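Local coordinates for protein copper-containing nitrite reductase (Thermus scotoductus, PDB 6HBE) that probably reduces nitrite to nitric oxide with electrons from cytochrome c, using copper centres held in a homotrimer of three-domain subunits, at residues C[399-404]-C[417-422]; C[198-203]-C[253-258]; C[82-87]-C[99-104]; C[350-355]-C[374-379]. All coordinates share one frame; numbering follows the deposited sequence.

Overall arrangement
The four contacts sample the three cupredoxin-like domains of the subunit. Contacts 1 and 4 lie in the C-terminal, plastocyanin-like domain, centres 22 Å apart; contact 4 borders its copper, with the D377 side chain about 7 Å from the metal, whereas F403 of contact 1 is about 13 Å from a copper. Contact 3 lies in the N-terminal domain, its T86 about 8 Å from a copper. Contact 2 lies in the middle domain, away from the annotated sites and on the opposite side of the chain's centre from contact 4, their centres 48 Å apart. All four touch neighbouring subunits: contacts 1 and 2 meet one of them, contacts 3 and 4 the other.

Contact 1 (C[399-404]-C[417-422])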
loop_
_atom_site.group_PDB
_atom_site.type_symbol
_atom_site.label_atom_id
_atom_site.label_comp_id
_atom_site.label_asym_id
_atom_site.label_seq_id
_atom_site.Cartn_x
_atom_site.Cartn_y
_atom_site.Cartn_z
ATOM N N GLY C 399 -9.401 -40.545 -6.687
ATOM C CA GLY C 399 -8.476 -41.153 -5.754
ATOM C C GLY C 399 -9.246 -41.762 -4.595
ATOM O O GLY C 399 -10.450 -41.542 -4.468
ATOM N N PRO C 400 -8.570 -42.545 -3.759
ATOM C CA PRO C 400 -9.246 -43.251 -2.671
ATOM C C PRO C 400 -9.431 -42.479 -1.355
ATOM O O PRO C 400 -9.945 -43.069 -0.410
ATOM C CB PRO C 400 -8.327 -44.456 -2.448
ATOM C CG PRO C 400 -6.970 -43.926 -2.781
ATOM C CD PRO C 400 -7.176 -43.010 -3.933
ATOM N N GLU C 401 -9.044 -41.196 -1.268
ATOM C CA GLU C 401 -9.140 -40.475 0.011
ATOM C C GLU C 401 -9.896 -39.126 -0.046
ATOM O O GLU C 401 -9.405 -38.118 0.441
ATOM C CB GLU C 401 -7.737 -40.284 0.591
ATOM C CG GLU C 401 -6.960 -41.579 0.828
ATOM C CD GLU C 401 -5.504 -41.324 1.194
ATOM O OE1 GLU C 401 -4.785 -40.672 0.408
ATOM O OE2 GLU C 401 -5.064 -41.783 2.267
ATOM N N PRO C 402 -11.120 -39.116 -0.594
ATOM C CA PRO C 402 -11.904 -37.872 -0.529
ATOM C C PRO C 402 -12.128 -37.451 0.931
ATOM O O PRO C 402 -11.995 -38.277 1.835
ATOM C CB PRO C 402 -13.201 -38.225 -1.259
ATOM C CG PRO C 402 -13.317 -39.724 -1.128
ATOM C CD PRO C 402 -11.908 -40.247 -1.128
ATOM N N PHE C 403 -12.399 -36.159 1.160
ATOM C CA PHE C 403 -12.376 -35.602 2.516
ATOM C C PHE C 403 -13.437 -34.529 2.674
ATOM O O PHE C 403 -13.975 -34.009 1.672
ATOM C CB PHE C 403 -10.978 -35.072 2.878
ATOM C CG PHE C 403 -10.442 -34.001 1.926
ATOM C CD1 PHE C 403 -10.779 -32.645 2.096
ATOM C CD2 PHE C 403 -9.588 -34.341 0.884
ATOM C CE1 PHE C 403 -10.291 -31.677 1.227
ATOM C CE2 PHE C 403 -9.089 -33.364 0.015
ATOM C CZ PHE C 403 -9.450 -32.025 0.195
ATOM N N VAL C 404 -13.766 -34.264 3.937
ATOM C CA VAL C 404 -14.627 -33.158 4.328
ATOM C C VAL C 404 -14.063 -32.622 5.640
ATOM O O VAL C 404 -13.822 -33.405 6.574
ATOM C CB VAL C 404 -16.151 -33.535 4.396
ATOM C CG1 VAL C 404 -16.460 -34.608 5.432
ATOM C CG2 VAL C 404 -17.010 -32.299 4.660
ATOM N N THR C 417 -3.702 -36.356 6.460
ATOM C CA THR C 417 -2.505 -37.028 5.948
ATOM C C THR C 417 -2.906 -37.891 4.750
ATOM O O THR C 417 -3.827 -38.719 4.875
ATOM C CB THR C 417 -1.878 -37.907 7.041
ATOM O OG1 THR C 417 -1.607 -37.101 8.195
ATOM C CG2 THR C 417 -0.572 -38.560 6.562
ATOM N N PHE C 418 -2.236 -37.687 3.611
ATOM C CA PHE C 418 -2.508 -38.404 2.361
ATOM C C PHE C 418 -1.469 -39.539 2.183
ATOM O O PHE C 418 -0.267 -39.282 2.167
ATOM C CB PHE C 418 -2.489 -37.435 1.149
ATOM C CG PHE C 418 -3.636 -36.459 1.136
ATOM C CD1 PHE C 418 -4.854 -36.806 0.575
ATOM C CD2 PHE C 418 -3.494 -35.192 1.686
ATOM C CE1 PHE C 418 -5.920 -35.916 0.570
ATOM C CE2 PHE C 418 -4.555 -34.301 1.695
ATOM C CZ PHE C 418 -5.767 -34.654 1.127
ATOM N N THR C 419 -1.940 -40.785 2.092
ATOM C CA THR C 419 -1.050 -41.986 2.007
ATOM C C THR C 419 -0.980 -42.679 0.632
ATOM O O THR C 419 -0.102 -43.530 0.404
ATOM C CB THR C 419 -1.494 -43.069 3.028
ATOM O OG1 THR C 419 -2.819 -43.517 2.704
ATOM C CG2 THR C 419 -1.457 -42.513 4.472
ATOM N N LYS C 420 -1.888 -42.325 -0.275
ATOM C CA LYS C 420 -1.985 -42.975 -1.576
ATOM C C LYS C 420 -2.118 -41.920 -2.670
ATOM O O LYS C 420 -2.624 -40.826 -2.389
ATOM C CB LYS C 420 -3.227 -43.875 -1.600
ATOM C CG LYS C 420 -3.260 -44.976 -0.540
ATOM C CD LYS C 420 -4.383 -45.967 -0.823
ATOM C CE LYS C 420 -4.816 -46.729 0.423
ATOM N NZ LYS C 420 -3.730 -47.596 0.943
ATOM N N PRO C 421 -1.676 -42.241 -3.911
ATOM C CA PRO C 421 -1.812 -41.292 -5.013
ATOM C C PRO C 421 -3.253 -41.075 -5.433
ATOM O O PRO C 421 -4.116 -41.932 -5.185
ATOM C CB PRO C 421 -0.981 -41.911 -6.149
ATOM C CG PRO C 421 -0.866 -43.355 -5.829
ATOM C CD PRO C 421 -1.045 -43.510 -4.345
ATOM N N GLY C 422 -3.502 -39.924 -6.066
ATOM C CA GLY C 422 -4.857 -39.503 -6.441
ATOM C C GLY C 422 -4.954 -37.997 -6.685
ATOM O O GLY C 422 -4.009 -37.259 -6.376
#
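In the C-terminal cupredoxin domain, of the plastocyanin/azurin family, the loop leaving strand 393-398 lies against the turn that joins strands 413-417 and 422-427. G399 meets this turn with backbone alone: its CA stands 4.0 Å from the CA of G422, and a CB on either residue would collide with the other's CA, so glycine fits both places. P400 follows, its ring crossing K420 obliquely with CG 3.8 Å from CD of the lysine; the aliphatic stem touches while the ammonium end leads off. E401 carries the polar part. With CG anti to its carbonyl carbon (chi1 -58°) and the chain extended beyond, it crosses T419 at about a right angle. OE2 is gripped twice: T419 N approaches it on the syn lone pair at 3.3 Å, and T419 OG1 donates to OE2 from above the carboxylate plane at 2.9 Å. OE1 receives weak bonds from T419 N and K420 N, so one acid gathers the N-H groups of the turn. An alanine here would lose the whole carboxylate and would probably loosen the turn at T419 and K420. F403 then turns inward, CG in the crowded position between N and carbonyl carbon (chi1 58°), to join V394, F373 and I438. Its ring stands oblique to that of F418, planes 76° apart, with F403 CE2 in the plane of the F418 ring, 3.7 Å from F418 CZ.

Contact 2 (C[198-203]-C[253-258])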
loop_
_atom_site.group_PDB
_atom_site.type_symbol
_atom_site.label_atom_id
_atom_site.label_comp_id
_atom_site.label_asym_id
_atom_site.label_seq_id
_atom_site.Cartn_x
_atom_site.Cartn_y
_atom_site.Cartn_z
ATOM N N ASP C 198 -12.910 23.359 -25.418
ATOM C CA ASP C 198 -14.099 22.723 -24.782
ATOM C C ASP C 198 -14.105 22.883 -23.253
ATOM O O ASP C 198 -13.043 22.719 -22.584
ATOM C CB ASP C 198 -14.126 21.196 -25.033
ATOM C CG ASP C 198 -14.794 20.799 -26.312
ATOM O OD1 ASP C 198 -15.471 21.631 -26.969
ATOM O OD2 ASP C 198 -14.619 19.606 -26.672
ATOM N N TYR C 199 -15.283 23.168 -22.707
ATOM C CA TYR C 199 -15.534 23.054 -21.264
ATOM C C TYR C 199 -15.902 21.593 -20.938
ATOM O O TYR C 199 -16.994 21.117 -21.302
ATOM C CB TYR C 199 -16.623 24.055 -20.841
ATOM C CG TYR C 199 -17.338 23.827 -19.516
ATOM C CD1 TYR C 199 -16.733 23.149 -18.427
ATOM C CD2 TYR C 199 -18.632 24.345 -19.319
ATOM C CE1 TYR C 199 -17.417 22.952 -17.239
ATOM C CE2 TYR C 199 -19.316 24.154 -18.118
ATOM C CZ TYR C 199 -18.700 23.480 -17.074
ATOM O OH TYR C 199 -19.399 23.308 -15.897
ATOM N N LEU C 200 -14.973 20.878 -20.281
ATOM C CA LEU C 200 -15.222 19.504 -19.822
ATOM C C LEU C 200 -15.644 19.460 -18.358
ATOM O O LEU C 200 -15.101 20.202 -17.541
ATOM C CB LEU C 200 -13.966 18.628 -20.010
ATOM C CG LEU C 200 -13.369 18.551 -21.419
ATOM C CD1 LEU C 200 -12.220 17.546 -21.446
ATOM C CD2 LEU C 200 -14.369 18.180 -22.516
ATOM N N ARG C 201 -16.595 18.581 -18.024
ATOM C CA ARG C 201 -16.886 18.256 -16.608
ATOM C C ARG C 201 -16.697 16.738 -16.392
ATOM O O ARG C 201 -17.310 15.930 -17.083
ATOM C CB ARG C 201 -18.268 18.753 -16.157
ATOM C CG ARG C 201 -18.474 18.752 -14.624
ATOM C CD ARG C 201 -19.442 19.849 -14.185
ATOM N NE ARG C 201 -20.838 19.487 -14.430
ATOM C CZ ARG C 201 -21.826 20.313 -14.824
ATOM N NH1 ARG C 201 -21.627 21.607 -15.075
ATOM N NH2 ARG C 201 -23.048 19.813 -14.960
ATOM N N ILE C 202 -15.818 16.375 -15.441
ATOM C CA ILE C 202 -15.401 14.983 -15.203
ATOM C C ILE C 202 -16.025 14.581 -13.856
ATOM O O ILE C 202 -15.934 15.327 -12.875
ATOM C CB ILE C 202 -13.857 14.842 -15.169
ATOM C CG1 ILE C 202 -13.242 15.309 -16.506
ATOM C CG2 ILE C 202 -13.429 13.393 -14.882
ATOM C CD1 ILE C 202 -11.754 15.587 -16.437
ATOM N N TYR C 203 -16.688 13.442 -13.835
ATOM C CA TYR C 203 -17.280 12.862 -12.623
ATOM C C TYR C 203 -16.420 11.624 -12.333
ATOM O O TYR C 203 -16.492 10.638 -13.078
ATOM C CB TYR C 203 -18.741 12.489 -12.879
ATOM C CG TYR C 203 -19.675 13.661 -13.222
ATOM C CD1 TYR C 203 -19.697 14.218 -14.512
ATOM C CD2 TYR C 203 -20.554 14.174 -12.277
ATOM C CE1 TYR C 203 -20.556 15.269 -14.834
ATOM C CE2 TYR C 203 -21.420 15.235 -12.577
ATOM C CZ TYR C 203 -21.405 15.786 -13.862
ATOM O OH TYR C 203 -22.254 16.824 -14.200
ATOM N N TRP C 253 -12.643 21.792 -16.203
ATOM C CA TRP C 253 -11.412 22.160 -16.869
ATOM C C TRP C 253 -11.734 22.494 -18.332
ATOM O O TRP C 253 -12.509 21.785 -18.974
ATOM C CB TRP C 253 -10.391 20.972 -16.788
ATOM C CG TRP C 253 -9.073 21.130 -17.556
ATOM C CD1 TRP C 253 -8.081 22.044 -17.323
ATOM C CD2 TRP C 253 -8.593 20.290 -18.617
ATOM N NE1 TRP C 253 -7.048 21.865 -18.216
ATOM C CE2 TRP C 253 -7.343 20.802 -19.023
ATOM C CE3 TRP C 253 -9.141 19.216 -19.324
ATOM C CZ2 TRP C 253 -6.594 20.221 -20.055
ATOM C CZ3 TRP C 253 -8.395 18.642 -20.346
ATOM C CH2 TRP C 253 -7.145 19.158 -20.710
ATOM N N ARG C 254 -11.132 23.561 -18.847
ATOM C CA ARG C 254 -11.154 23.855 -20.289
ATOM C C ARG C 254 -9.949 23.281 -20.987
ATOM O O ARG C 254 -8.827 23.433 -20.512
ATOM C CB ARG C 254 -11.233 25.356 -20.539
ATOM C CG ARG C 254 -12.627 25.878 -20.223
ATOM C CD ARG C 254 -12.688 27.375 -20.104
ATOM N NE ARG C 254 -11.996 27.872 -18.919
ATOM C CZ ARG C 254 -12.186 29.077 -18.382
ATOM N NH1 ARG C 254 -13.056 29.934 -18.910
ATOM N NH2 ARG C 254 -11.494 29.437 -17.309
ATOM N N VAL C 255 -10.181 22.639 -22.123
ATOM C CA VAL C 255 -9.105 22.108 -22.946
ATOM C C VAL C 255 -8.351 23.358 -23.476
ATOM O O VAL C 255 -9.000 24.254 -24.064
ATOM C CB VAL C 255 -9.616 21.247 -24.120
ATOM C CG1 VAL C 255 -8.455 20.696 -24.927
ATOM C CG2 VAL C 255 -10.468 20.061 -23.661
ATOM N N PRO C 256 -7.023 23.447 -23.244
ATOM C CA PRO C 256 -6.219 24.546 -23.785
ATOM C C PRO C 256 -6.341 24.682 -25.315
ATOM O O PRO C 256 -6.736 23.742 -26.004
ATOM C CB PRO C 256 -4.776 24.165 -23.385
ATOM C CG PRO C 256 -4.945 23.339 -22.134
ATOM C CD PRO C 256 -6.206 22.567 -22.378
ATOM N N PRO C 257 -5.999 25.860 -25.853
ATOM C CA PRO C 257 -6.262 26.102 -27.288
ATOM C C PRO C 257 -5.248 25.509 -28.257
ATOM O O PRO C 257 -4.890 26.169 -29.255
ATOM C CB PRO C 257 -6.306 27.642 -27.367
ATOM C CG PRO C 257 -5.456 28.099 -26.218
ATOM C CD PRO C 257 -5.718 27.104 -25.116
ATOM N N VAL C 258 -4.797 24.274 -28.009
ATOM C CA VAL C 258 -3.749 23.646 -28.794
ATOM C C VAL C 258 -4.157 22.200 -29.009
ATOM O O VAL C 258 -4.523 21.520 -28.040
ATOM C CB VAL C 258 -2.377 23.680 -28.066
ATOM C CG1 VAL C 258 -1.317 22.936 -28.858
ATOM C CG2 VAL C 258 -1.940 25.104 -27.778
#
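L200 and W253 lie side by side on one face of the sheet, pointing the same way, although their first torsions differ. L200 sets CG anti to its carbonyl carbon (chi1 -56°), while W253 sets CG anti to its own backbone N (chi1 174°). CD1 of L200 thereby reaches CE3 on the benzo side of the indole at 4.1 Å, and the same methyl meets V255 CG2 at 3.8 Å. An alanine at L200 would lose this branched end and would probably loosen the packing against both V255 and W253. The backbone fixes the register: strands 199-208 and 248-254 are antiparallel neighbours in the larger sheet of the middle cupredoxin domain, with L200 and W253 a hydrogen-bonded pair. L200 N donates to W253 O at 2.9 Å, W253 N returns a bond to L200 O at 3.2 Å, and beyond the strand end V255 N donates to D198 O at 2.9 Å. On the other face Y199 forms a non-hydrogen-bonded pair with R254, whose CG comes to 4.2 Å from Y199 CA before the chain bends at chi3 and its NH2 reaches a salt bridge with E223. R201 shares that face with the two tyrosines. Its NE and NH2 grip Y203 OH side-on, in the guanidinium plane, and its NH1 donates to Y199 OH at 2.9 Å, a flat cation spanning two phenols. R201 NH1 also forms a salt bridge with E145, Y203 OH is hydrogen-bonded to E137, and Y199 OH to E252. The indole NE1 of W253 is bonded to N83 of a neighbouring subunit.

Contact 3 (C[82-87]-C[99-104]); sequences ANTQTS and REFSFT
Two phenylalanines of strand 98-104 receive the loop that follows strand 78-79, each in its own way. F103 offers a face. With CG in the crowded position between N and carbonyl carbon (chi1 64°), its ring lies under A82, whose CB sits 3.9 Å from the ring centroid and 17° off the normal, a CH-pi contact that suits a lone methyl. F101 offers its tip instead: CG is anti to the backbone N (chi1 178°), so the ring extends straight at the loop. T84 meets it tip to tip, its CG2 4.0 Å from F101 CZ and near the ring plane, while T86 crosses obliquely with its own CG2 4.0 Å from the same CZ. The carbonyl O of Q85 lies 3.6 Å from F101 CZ. Both threonines turn a methyl, not the hydroxyl, to the ring of F101. A water links the backbones where the side chains end, accepting from N83 N and donating to T104 O at 2.9 Å. The loop also meets a neighbouring subunit: N83 OD1 accepts from I221 N, and Q85 NE2 donates to D261 O, both residues of that neighbouring subunit. The arrangement belongs to the N-terminal cupredoxin domain, beside the copper held by H80 and H114, consistent with the type 2 site that copper nitrite reductases place between subunits.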
loop_
_atom_site.group_PDB
_atom_site.type_symbol
_atom_site.label_atom_id
_atom_site.label_comp_id
_atom_site.label_asym_id
_atom_site.label_seq_id
_atom_site.Cartn_x
_atom_site.Cartn_y
_atom_site.Cartn_z
ATOM N N ALA C 82 -28.033 7.420 -0.374
ATOM C CA ALA C 82 -29.103 7.351 0.643
ATOM C C ALA C 82 -28.608 7.677 2.060
ATOM O O ALA C 82 -27.778 6.930 2.592
ATOM C CB ALA C 82 -29.691 5.956 0.632
ATOM N N ASN C 83 -29.118 8.775 2.655
ATOM C CA ASN C 83 -28.933 9.119 4.069
ATOM C C ASN C 83 -30.151 8.595 4.888
ATOM O O ASN C 83 -30.895 9.365 5.496
ATOM C CB ASN C 83 -28.746 10.641 4.262
ATOM C CG ASN C 83 -28.378 11.027 5.704
ATOM O OD1 ASN C 83 -27.556 10.368 6.348
ATOM N ND2 ASN C 83 -28.976 12.104 6.208
ATOM N N THR C 84 -30.313 7.279 4.885
ATOM C CA THR C 84 -31.337 6.575 5.642
ATOM C C THR C 84 -30.975 5.096 5.676
ATOM O O THR C 84 -30.166 4.643 4.866
ATOM C CB THR C 84 -32.785 6.832 5.077
ATOM O OG1 THR C 84 -33.772 6.302 5.980
ATOM C CG2 THR C 84 -32.975 6.201 3.708
ATOM N N GLN C 85 -31.551 4.366 6.632
ATOM C CA GLN C 85 -31.333 2.931 6.796
ATOM C C GLN C 85 -31.511 2.140 5.493
ATOM O O GLN C 85 -32.545 2.286 4.837
ATOM C CB GLN C 85 -32.326 2.400 7.840
ATOM C CG GLN C 85 -32.456 0.899 7.847
ATOM C CD GLN C 85 -31.253 0.228 8.479
ATOM O OE1 GLN C 85 -30.912 -0.905 8.149
ATOM N NE2 GLN C 85 -30.596 0.937 9.388
ATOM N N THR C 86 -30.515 1.320 5.126
ATOM C CA THR C 86 -30.572 0.508 3.905
ATOM C C THR C 86 -30.459 -0.999 4.109
ATOM O O THR C 86 -31.146 -1.740 3.408
ATOM C CB THR C 86 -29.514 0.920 2.823
ATOM O OG1 THR C 86 -28.167 0.815 3.356
ATOM C CG2 THR C 86 -29.781 2.304 2.308
ATOM N N SER C 87 -29.629 -1.454 5.056
ATOM C CA SER C 87 -29.355 -2.888 5.231
ATOM C C SER C 87 -30.615 -3.728 5.517
ATOM O O SER C 87 -30.714 -4.862 5.048
ATOM C CB SER C 87 -28.311 -3.131 6.344
ATOM O OG SER C 87 -28.731 -2.619 7.597
ATOM N N ARG C 99 -36.289 -7.044 -4.028
ATOM C CA ARG C 99 -36.620 -5.975 -3.078
ATOM C C ARG C 99 -36.951 -4.694 -3.807
ATOM O O ARG C 99 -36.418 -4.425 -4.872
ATOM C CB ARG C 99 -35.473 -5.694 -2.094
ATOM C CG ARG C 99 -34.937 -6.914 -1.339
ATOM C CD ARG C 99 -35.847 -7.406 -0.210
ATOM N NE ARG C 99 -35.300 -8.645 0.381
ATOM C CZ ARG C 99 -34.298 -8.678 1.264
ATOM N NH1 ARG C 99 -33.738 -7.553 1.721
ATOM N NH2 ARG C 99 -33.843 -9.848 1.700
ATOM N N GLU C 100 -37.790 -3.882 -3.180
ATOM C CA GLU C 100 -38.171 -2.567 -3.679
ATOM C C GLU C 100 -37.810 -1.605 -2.567
ATOM O O GLU C 100 -38.132 -1.896 -1.414
ATOM C CB GLU C 100 -39.695 -2.499 -3.917
ATOM C CG GLU C 100 -40.246 -3.550 -4.872
ATOM C CD GLU C 100 -39.821 -3.342 -6.318
ATOM O OE1 GLU C 100 -39.379 -2.223 -6.643
ATOM O OE2 GLU C 100 -39.906 -4.299 -7.124
ATOM N N PHE C 101 -37.149 -0.488 -2.895
ATOM C CA PHE C 101 -36.742 0.529 -1.915
ATOM C C PHE C 101 -36.741 1.937 -2.524
ATOM O O PHE C 101 -36.296 2.142 -3.657
ATOM C CB PHE C 101 -35.349 0.135 -1.370
ATOM C CG PHE C 101 -34.764 1.111 -0.375
ATOM C CD1 PHE C 101 -35.202 1.128 0.947
ATOM C CD2 PHE C 101 -33.750 1.980 -0.749
ATOM C CE1 PHE C 101 -34.659 2.008 1.871
ATOM C CE2 PHE C 101 -33.192 2.868 0.175
ATOM C CZ PHE C 101 -33.646 2.886 1.485
ATOM N N SER C 102 -37.229 2.916 -1.784
ATOM C CA SER C 102 -37.172 4.308 -2.206
ATOM C C SER C 102 -36.481 5.182 -1.172
ATOM O O SER C 102 -36.611 4.921 0.021
ATOM C CB SER C 102 -38.588 4.849 -2.443
ATOM O OG SER C 102 -39.326 3.900 -3.190
ATOM N N PHE C 103 -35.796 6.225 -1.645
ATOM C CA PHE C 103 -35.179 7.264 -0.809
ATOM C C PHE C 103 -35.175 8.574 -1.559
ATOM O O PHE C 103 -35.305 8.569 -2.764
ATOM C CB PHE C 103 -33.746 6.879 -0.368
ATOM C CG PHE C 103 -32.758 6.742 -1.501
ATOM C CD1 PHE C 103 -32.676 5.570 -2.232
ATOM C CD2 PHE C 103 -31.908 7.798 -1.831
ATOM C CE1 PHE C 103 -31.773 5.444 -3.290
ATOM C CE2 PHE C 103 -30.988 7.679 -2.877
ATOM C CZ PHE C 103 -30.924 6.502 -3.606
ATOM N N THR C 104 -35.051 9.692 -0.850
ATOM C CA THR C 104 -34.855 10.986 -1.470
ATOM C C THR C 104 -33.359 11.320 -1.560
ATOM O O THR C 104 -32.625 11.123 -0.592
ATOM C CB THR C 104 -35.593 12.083 -0.671
ATOM O OG1 THR C 104 -36.974 11.715 -0.581
ATOM C CG2 THR C 104 -35.525 13.413 -1.363
HETATM O O HOH W 1 -31.817 9.696 1.767
HETATM O O HOH W 2 -29.680 11.611 0.753
#

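Contact 4 (C[350-355]-C[374-379]); sequences TVQMVG and VNEDVF
The backbone O of M353 accepts E376 N at 2.9 Å, almost along its C=O axis, with a weaker bond from D377 N. Just beyond, G355 N donates to D377 OD1, also at 2.9 Å and from above the carboxylate plane; glycine suits this spot because its phi is positive. N375 OD1 accepts D377 N at 3.0 Å in an Asx turn, a bend consistent with the aspartate side chain reaching G355. Ahead of the turn the strands run parallel, V374 N bonded to V351 O at 3.0 Å and M353 N to V374 O likewise. Water 3 accepts from Q352 NE2 and donates to E376 OE2 at 2.6 Å. Q352 OE1 is also hydrogen-bonded to R168 of the same chain, and E376 OE2 forms a salt bridge with R309 of a neighbouring subunit. Apolar contacts flank these bonds. T350 CG2 touches V374 CG1 at 3.7 Å, and Q352 lies alongside V374. On the opposite face M353, bent at chi2, brings SD to 4.0 Å from N375 CB. D377 OD2 accepts from H390 NE2, which would orient the imidazole and probably polarise it. H390, with C428, H431 and M434, binds copper, so D377 is a second-shell residue of the His-Cys-His-Met type 1 site of a plastocyanin-like cupredoxin.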
loop_
_atom_site.group_PDB
_atom_site.type_symbol
_atom_site.label_atom_id
_atom_site.label_comp_id
_atom_site.label_asym_id
_atom_site.label_seq_id
_atom_site.Cartn_x
_atom_site.Cartn_y
_atom_site.Cartn_z
ATOM N N THR C 350 0.813 -25.999 4.371
ATOM C CA THR C 350 -0.336 -25.131 4.662
ATOM C C THR C 350 -1.218 -24.833 3.429
ATOM O O THR C 350 -0.716 -24.447 2.366
ATOM C CB THR C 350 0.143 -23.805 5.285
ATOM O OG1 THR C 350 0.860 -24.073 6.498
ATOM C CG2 THR C 350 -1.017 -22.907 5.643
ATOM N N VAL C 351 -2.533 -24.985 3.587
ATOM C CA VAL C 351 -3.485 -24.390 2.657
ATOM C C VAL C 351 -4.319 -23.372 3.416
ATOM O O VAL C 351 -5.009 -23.726 4.371
ATOM C CB VAL C 351 -4.386 -25.438 1.967
ATOM C CG1 VAL C 351 -5.419 -24.762 1.054
ATOM C CG2 VAL C 351 -3.522 -26.390 1.155
ATOM N N GLN C 352 -4.231 -22.102 2.997
ATOM C CA GLN C 352 -5.020 -21.035 3.630
ATOM C C GLN C 352 -6.374 -20.877 2.977
ATOM O O GLN C 352 -6.477 -20.897 1.752
ATOM C CB GLN C 352 -4.284 -19.688 3.521
ATOM C CG GLN C 352 -2.930 -19.641 4.175
ATOM C CD GLN C 352 -2.299 -18.248 4.117
ATOM O OE1 GLN C 352 -2.534 -17.493 3.181
ATOM N NE2 GLN C 352 -1.512 -17.914 5.116
ATOM N N MET C 353 -7.407 -20.684 3.794
ATOM C CA MET C 353 -8.663 -20.089 3.344
ATOM C C MET C 353 -8.514 -18.582 3.612
ATOM O O MET C 353 -8.272 -18.192 4.736
ATOM C CB MET C 353 -9.859 -20.638 4.124
ATOM C CG MET C 353 -10.062 -22.148 3.978
ATOM S SD MET C 353 -10.355 -22.916 5.586
ATOM C CE MET C 353 -11.139 -24.462 5.058
ATOM N N VAL C 354 -8.622 -17.762 2.563
ATOM C CA VAL C 354 -8.335 -16.320 2.671
ATOM C C VAL C 354 -9.022 -15.543 1.539
ATOM O O VAL C 354 -8.887 -15.888 0.367
ATOM C CB VAL C 354 -6.800 -16.052 2.760
ATOM C CG1 VAL C 354 -6.022 -16.657 1.601
ATOM C CG2 VAL C 354 -6.477 -14.548 2.887
ATOM N N GLY C 355 -9.770 -14.491 1.896
ATOM C CA GLY C 355 -10.558 -13.731 0.906
ATOM C C GLY C 355 -11.495 -14.585 0.062
ATOM O O GLY C 355 -11.572 -14.405 -1.153
ATOM N N VAL C 374 -5.919 -23.890 7.239
ATOM C CA VAL C 374 -6.082 -22.850 8.287
ATOM C C VAL C 374 -6.968 -21.734 7.748
ATOM O O VAL C 374 -6.790 -21.312 6.614
ATOM C CB VAL C 374 -4.701 -22.305 8.790
ATOM C CG1 VAL C 374 -3.875 -21.677 7.665
ATOM C CG2 VAL C 374 -4.893 -21.290 9.914
ATOM N N ASN C 375 -7.929 -21.264 8.542
ATOM C CA ASN C 375 -8.786 -20.177 8.114
ATOM C C ASN C 375 -8.186 -18.829 8.527
ATOM O O ASN C 375 -8.188 -18.486 9.705
ATOM C CB ASN C 375 -10.227 -20.315 8.633
ATOM C CG ASN C 375 -11.191 -19.345 7.950
ATOM O OD1 ASN C 375 -10.794 -18.550 7.081
ATOM N ND2 ASN C 375 -12.447 -19.383 8.342
ATOM N N GLU C 376 -7.703 -18.077 7.538
ATOM C CA GLU C 376 -7.159 -16.723 7.771
ATOM C C GLU C 376 -8.238 -15.629 7.673
ATOM O O GLU C 376 -8.007 -14.503 8.133
ATOM C CB GLU C 376 -5.996 -16.414 6.812
ATOM C CG GLU C 376 -4.670 -17.099 7.123
ATOM C CD GLU C 376 -4.081 -16.796 8.525
ATOM O OE1 GLU C 376 -4.456 -15.813 9.229
ATOM O OE2 GLU C 376 -3.192 -17.559 8.964
ATOM N N ASP C 377 -9.424 -15.926 7.131
ATOM C CA ASP C 377 -10.499 -14.921 7.174
ATOM C C ASP C 377 -10.870 -14.708 8.640
ATOM O O ASP C 377 -10.802 -15.649 9.448
ATOM C CB ASP C 377 -11.716 -15.305 6.309
ATOM C CG ASP C 377 -11.562 -14.913 4.821
ATOM O OD1 ASP C 377 -10.828 -13.936 4.492
ATOM O OD2 ASP C 377 -12.185 -15.583 3.959
ATOM N N VAL C 378 -11.212 -13.460 8.985
ATOM C CA VAL C 378 -11.321 -12.996 10.366
ATOM C C VAL C 378 -12.773 -12.927 10.873
ATOM O O VAL C 378 -13.011 -13.269 12.033
ATOM C CB VAL C 378 -10.610 -11.614 10.543
ATOM C CG1 VAL C 378 -10.460 -11.245 12.021
ATOM C CG2 VAL C 378 -9.233 -11.672 9.918
ATOM N N PHE C 379 -13.720 -12.502 10.023
ATOM C CA PHE C 379 -15.146 -12.380 10.388
ATOM C C PHE C 379 -15.833 -13.760 10.312
ATOM O O PHE C 379 -16.165 -14.233 9.229
ATOM C CB PHE C 379 -15.856 -11.387 9.457
ATOM C CG PHE C 379 -17.259 -11.009 9.888
ATOM C CD1 PHE C 379 -18.350 -11.815 9.587
ATOM C CD2 PHE C 379 -17.493 -9.808 10.520
ATOM C CE1 PHE C 379 -19.634 -11.448 9.957
ATOM C CE2 PHE C 379 -18.776 -9.416 10.874
ATOM C CZ PHE C 379 -19.856 -10.240 10.599
HETATM O O HOH W 3 -1.512 -19.097 7.779
#